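Local structure of type II restriction enzyme SfiI (2EZV) at residues 58-70 and 80-94. The protein cleaves double-stranded DNA at the interrupted sequence 5'-GGCCN(5)GGCC-3', acting as a tetrameric type II restriction endonuclease that leaves terminal 5'-phosphates. Numbering follows the deposited sequence.
Sequences TQYALEVAETYPI and YKRVRWLPSPHGLLP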
# COMPACT_ATOMS: atom_id res chain seq x y z
N THR D 58 11.45 -7.49 -11.82
CA THR D 58 10.34 -8.38 -11.53
C THR D 58 9.55 -7.92 -10.31
O THR D 58 8.32 -7.85 -10.34
CB THR D 58 10.84 -9.81 -11.25
OG1 THR D 58 11.47 -10.34 -12.43
CG2 THR D 58 9.69 -10.72 -10.83
N GLN D 59 10.27 -7.62 -9.24
CA GLN D 59 9.63 -7.17 -8.02
C GLN D 59 8.83 -5.88 -8.21
O GLN D 59 7.67 -5.81 -7.82
CB GLN D 59 10.65 -6.95 -6.90
CG GLN D 59 10.03 -6.25 -5.70
CD GLN D 59 10.99 -6.07 -4.54
OE1 GLN D 59 10.74 -5.26 -3.65
NE2 GLN D 59 12.08 -6.82 -4.54
N TYR D 60 9.45 -4.87 -8.81
CA TYR D 60 8.79 -3.58 -9.02
C TYR D 60 7.58 -3.73 -9.93
O TYR D 60 6.57 -3.06 -9.74
CB TYR D 60 9.76 -2.56 -9.63
CG TYR D 60 10.88 -2.15 -8.70
CD1 TYR D 60 12.13 -1.82 -9.20
CD2 TYR D 60 10.68 -2.08 -7.32
CE1 TYR D 60 13.17 -1.42 -8.36
CE2 TYR D 60 11.70 -1.68 -6.47
CZ TYR D 60 12.94 -1.35 -6.99
OH TYR D 60 13.96 -0.95 -6.16
N ALA D 61 7.70 -4.62 -10.91
CA ALA D 61 6.62 -4.86 -11.84
C ALA D 61 5.43 -5.54 -11.15
O ALA D 61 4.29 -5.12 -11.34
CB ALA D 61 7.11 -5.74 -13.00
N LEU D 62 5.71 -6.55 -10.34
CA LEU D 62 4.66 -7.33 -9.68
C LEU D 62 4.08 -6.86 -8.35
O LEU D 62 2.88 -7.06 -8.11
CB LEU D 62 5.12 -8.78 -9.49
CG LEU D 62 5.81 -9.57 -10.62
CD1 LEU D 62 5.47 -11.05 -10.45
CD2 LEU D 62 5.39 -9.10 -11.98
N GLU D 63 4.89 -6.27 -7.48
CA GLU D 63 4.40 -5.84 -6.17
C GLU D 63 3.25 -4.86 -6.27
O GLU D 63 2.46 -4.69 -5.33
CB GLU D 63 5.54 -5.23 -5.33
CG GLU D 63 6.16 -3.95 -5.88
CD GLU D 63 7.35 -3.47 -5.05
OE1 GLU D 63 7.87 -4.26 -4.22
OE2 GLU D 63 7.79 -2.32 -5.23
N VAL D 64 3.15 -4.26 -7.45
CA VAL D 64 2.15 -3.24 -7.73
C VAL D 64 0.81 -3.86 -8.17
O VAL D 64 -0.22 -3.19 -8.17
CB VAL D 64 2.77 -2.28 -8.81
CG1 VAL D 64 1.96 -2.28 -10.07
CG2 VAL D 64 2.95 -0.89 -8.22
N ALA D 65 0.84 -5.15 -8.49
CA ALA D 65 -0.34 -5.86 -8.96
C ALA D 65 -0.74 -7.01 -8.03
O ALA D 65 -1.26 -8.03 -8.49
CB ALA D 65 -0.07 -6.41 -10.34
N GLU D 66 -0.50 -6.84 -6.74
CA GLU D 66 -0.81 -7.89 -5.76
C GLU D 66 -2.29 -7.91 -5.35
O GLU D 66 -3.07 -7.04 -5.76
CB GLU D 66 0.10 -7.68 -4.54
CG GLU D 66 0.45 -8.95 -3.79
CD GLU D 66 1.02 -10.03 -4.68
OE1 GLU D 66 2.13 -9.88 -5.23
OE2 GLU D 66 0.33 -11.05 -4.83
N THR D 67 -2.69 -8.92 -4.56
CA THR D 67 -4.07 -9.01 -4.09
C THR D 67 -4.19 -9.31 -2.59
O THR D 67 -3.25 -9.78 -1.96
CB THR D 67 -4.90 -10.10 -4.84
OG1 THR D 67 -4.38 -11.41 -4.55
CG2 THR D 67 -4.88 -9.85 -6.34
N TYR D 68 -5.38 -9.03 -2.06
CA TYR D 68 -5.78 -9.27 -0.67
C TYR D 68 -4.73 -10.03 0.13
O TYR D 68 -4.77 -11.26 0.21
CB TYR D 68 -7.09 -10.06 -0.71
CG TYR D 68 -7.85 -10.21 0.58
CD1 TYR D 68 -9.10 -10.85 0.59
CD2 TYR D 68 -7.35 -9.71 1.79
CE1 TYR D 68 -9.84 -10.98 1.77
CE2 TYR D 68 -8.08 -9.83 2.98
CZ TYR D 68 -9.32 -10.47 2.96
OH TYR D 68 -10.07 -10.57 4.12
N PRO D 69 -3.77 -9.31 0.74
CA PRO D 69 -2.71 -9.95 1.53
C PRO D 69 -3.14 -10.77 2.75
O PRO D 69 -4.11 -10.45 3.44
CB PRO D 69 -1.81 -8.77 1.94
CG PRO D 69 -2.07 -7.74 0.87
CD PRO D 69 -3.57 -7.85 0.69
N ILE D 70 -2.38 -11.83 3.00
CA ILE D 70 -2.61 -12.68 4.16
C ILE D 70 -1.44 -12.36 5.08
O ILE D 70 -0.29 -12.19 4.62
CB ILE D 70 -2.61 -14.17 3.78
CG1 ILE D 70 -3.97 -14.53 3.17
CG2 ILE D 70 -2.31 -15.03 5.01
CD1 ILE D 70 -4.12 -15.98 2.75
N TYR D 80 10.69 -13.57 -5.36
CA TYR D 80 9.47 -12.85 -5.01
C TYR D 80 8.42 -13.81 -4.47
O TYR D 80 8.09 -14.81 -5.11
CB TYR D 80 8.96 -12.15 -6.27
CG TYR D 80 7.74 -11.29 -6.06
CD1 TYR D 80 7.87 -9.92 -5.81
CD2 TYR D 80 6.46 -11.84 -6.10
CE1 TYR D 80 6.75 -9.12 -5.61
CE2 TYR D 80 5.34 -11.05 -5.91
CZ TYR D 80 5.48 -9.69 -5.67
OH TYR D 80 4.36 -8.91 -5.51
N LYS D 81 7.90 -13.52 -3.28
CA LYS D 81 6.89 -14.39 -2.67
C LYS D 81 5.89 -13.59 -1.84
O LYS D 81 6.25 -12.60 -1.22
CB LYS D 81 7.57 -15.44 -1.78
N ARG D 82 4.64 -14.03 -1.84
CA ARG D 82 3.60 -13.38 -1.08
C ARG D 82 2.48 -14.37 -0.81
O ARG D 82 2.05 -15.07 -1.72
CB ARG D 82 3.02 -12.17 -1.85
CG ARG D 82 3.94 -10.96 -2.00
CD ARG D 82 4.35 -10.33 -0.66
NE ARG D 82 5.19 -9.15 -0.87
CZ ARG D 82 5.73 -8.41 0.10
NH1 ARG D 82 5.54 -8.72 1.38
NH2 ARG D 82 6.47 -7.35 -0.21
N VAL D 83 2.04 -14.44 0.44
CA VAL D 83 0.93 -15.31 0.83
C VAL D 83 -0.27 -14.36 0.71
O VAL D 83 -0.27 -13.30 1.33
CB VAL D 83 1.06 -15.80 2.29
CG1 VAL D 83 -0.09 -16.77 2.62
CG2 VAL D 83 2.42 -16.47 2.49
N ARG D 84 -1.28 -14.74 -0.07
CA ARG D 84 -2.42 -13.86 -0.30
C ARG D 84 -3.69 -14.63 -0.64
O ARG D 84 -3.67 -15.84 -0.80
CB ARG D 84 -2.09 -12.95 -1.49
CG ARG D 84 -1.93 -13.78 -2.77
CD ARG D 84 -1.43 -13.02 -3.99
NE ARG D 84 -1.63 -13.86 -5.18
CZ ARG D 84 -1.33 -13.50 -6.43
NH1 ARG D 84 -0.79 -12.32 -6.68
NH2 ARG D 84 -1.61 -14.33 -7.43
N TRP D 85 -4.81 -13.91 -0.73
CA TRP D 85 -6.09 -14.50 -1.11
C TRP D 85 -6.27 -14.18 -2.59
O TRP D 85 -6.10 -13.04 -3.02
CB TRP D 85 -7.26 -13.86 -0.35
CG TRP D 85 -7.36 -14.18 1.10
CD1 TRP D 85 -7.05 -13.36 2.14
CD2 TRP D 85 -7.89 -15.39 1.68
NE1 TRP D 85 -7.37 -13.97 3.34
CE2 TRP D 85 -7.89 -15.21 3.08
CE3 TRP D 85 -8.37 -16.59 1.14
CZ2 TRP D 85 -8.35 -16.20 3.96
CZ3 TRP D 85 -8.84 -17.57 2.02
CH2 TRP D 85 -8.82 -17.37 3.41
N LEU D 86 -6.61 -15.19 -3.38
CA LEU D 86 -6.82 -14.98 -4.79
C LEU D 86 -8.30 -15.13 -5.10
O LEU D 86 -8.84 -16.24 -5.09
CB LEU D 86 -6.01 -15.99 -5.60
CG LEU D 86 -6.12 -15.88 -7.13
CD1 LEU D 86 -5.55 -14.54 -7.58
CD2 LEU D 86 -5.37 -17.04 -7.80
N PRO D 87 -8.99 -14.02 -5.38
CA PRO D 87 -10.42 -14.15 -5.69
C PRO D 87 -10.63 -14.84 -7.03
O PRO D 87 -9.88 -14.60 -7.98
CB PRO D 87 -10.92 -12.71 -5.68
CG PRO D 87 -9.72 -11.92 -6.04
CD PRO D 87 -8.59 -12.60 -5.30
N SER D 88 -11.64 -15.69 -7.11
CA SER D 88 -11.94 -16.39 -8.36
C SER D 88 -13.32 -17.03 -8.25
O SER D 88 -13.90 -17.09 -7.18
CB SER D 88 -10.90 -17.48 -8.64
OG SER D 88 -11.19 -18.65 -7.89
N PRO D 89 -13.86 -17.51 -9.37
CA PRO D 89 -15.18 -18.12 -9.28
C PRO D 89 -15.14 -19.48 -8.59
O PRO D 89 -16.17 -19.99 -8.17
CB PRO D 89 -15.62 -18.20 -10.74
CG PRO D 89 -14.33 -18.38 -11.46
CD PRO D 89 -13.41 -17.41 -10.77
N HIS D 90 -13.94 -20.04 -8.45
CA HIS D 90 -13.79 -21.33 -7.80
C HIS D 90 -13.86 -21.14 -6.29
O HIS D 90 -14.05 -22.10 -5.53
CB HIS D 90 -12.44 -21.96 -8.15
CG HIS D 90 -12.05 -21.81 -9.58
ND1 HIS D 90 -12.81 -22.31 -10.62
CD2 HIS D 90 -10.96 -21.24 -10.15
CE1 HIS D 90 -12.20 -22.06 -11.76
NE2 HIS D 90 -11.08 -21.42 -11.51
N GLY D 91 -13.69 -19.89 -5.87
CA GLY D 91 -13.71 -19.55 -4.46
C GLY D 91 -12.57 -18.58 -4.16
O GLY D 91 -11.72 -18.34 -5.02
N LEU D 92 -12.57 -18.00 -2.96
CA LEU D 92 -11.50 -17.08 -2.57
C LEU D 92 -10.37 -17.97 -2.06
O LEU D 92 -10.35 -18.39 -0.90
CB LEU D 92 -11.98 -16.15 -1.47
CG LEU D 92 -10.92 -15.17 -0.97
CD1 LEU D 92 -10.55 -14.19 -2.08
CD2 LEU D 92 -11.48 -14.43 0.25
N LEU D 93 -9.43 -18.25 -2.95
CA LEU D 93 -8.33 -19.14 -2.65
C LEU D 93 -7.08 -18.59 -1.99
O LEU D 93 -6.47 -17.63 -2.47
CB LEU D 93 -7.92 -19.88 -3.92
CG LEU D 93 -9.07 -20.56 -4.66
CD1 LEU D 93 -8.53 -21.25 -5.91
CD2 LEU D 93 -9.76 -21.57 -3.74
N PRO D 94 -6.70 -19.18 -0.85
CA PRO D 94 -5.49 -18.75 -0.14
C PRO D 94 -4.34 -19.22 -1.07
O PRO D 94 -4.36 -20.35 -1.58
CB PRO D 94 -5.56 -19.53 1.17
CG PRO D 94 -6.29 -20.79 0.77
CD PRO D 94 -7.39 -20.26 -0.12
O HOH W 1 7.25 -6.48 -3.07
O HOH W 2 -0.26 -10.83 -9.19
O HOH W 3 -6.16 -12.36 5.39
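The Tyr80 ring reaches from strand 80-86 to helix 49-62, where CB of Leu62 lies over one ring face, 4.3 Å from the centroid of the Tyr80 ring. With CG anti to the backbone N (chi1 -176°), the ring points at the helix, and its hydroxyl donates, close to the ring plane, to OE1 of Glu66 at a doubtfully short separation. The other carboxylate oxygen, less surely placed, forms a salt bridge with NH1 of Arg84.

CG1 of Ile70 sits over the five-membered ring of Trp85, 3.6 Å from the centroid, while its CG2 packs on CG1 of Val83 at 3.7 Å. Trp85 CD1 stands 3.4 Å above the centre of the Tyr68 ring, the planes inclined at 41°, and CE1 of Tyr68 reaches CD2 of Leu92 at 4.1 Å. A serine in place of Tyr68 would probably deprive Trp85 of this aromatic neighbour and open a gap beside Leu92. The backbones join at a single bridge, Pro69 with Arg84: Trp85 N donates to Tyr68 O (2.8 Å) and Ile70 N to Val83 O (3.1 Å). Thr67 OG1 adds a bond to Trp85 O.

Strand 80-86 pairs antiparallel with strand 93-104 in a mixed sheet consistent with the PDDEXK nuclease fold, Tyr80 following the calcium ligand Asp79; Ile70 and Val83 pack against Leu144 of strand 141-145, and Glu66 and Tyr68 make backbone hydrogen bonds to a second subunit.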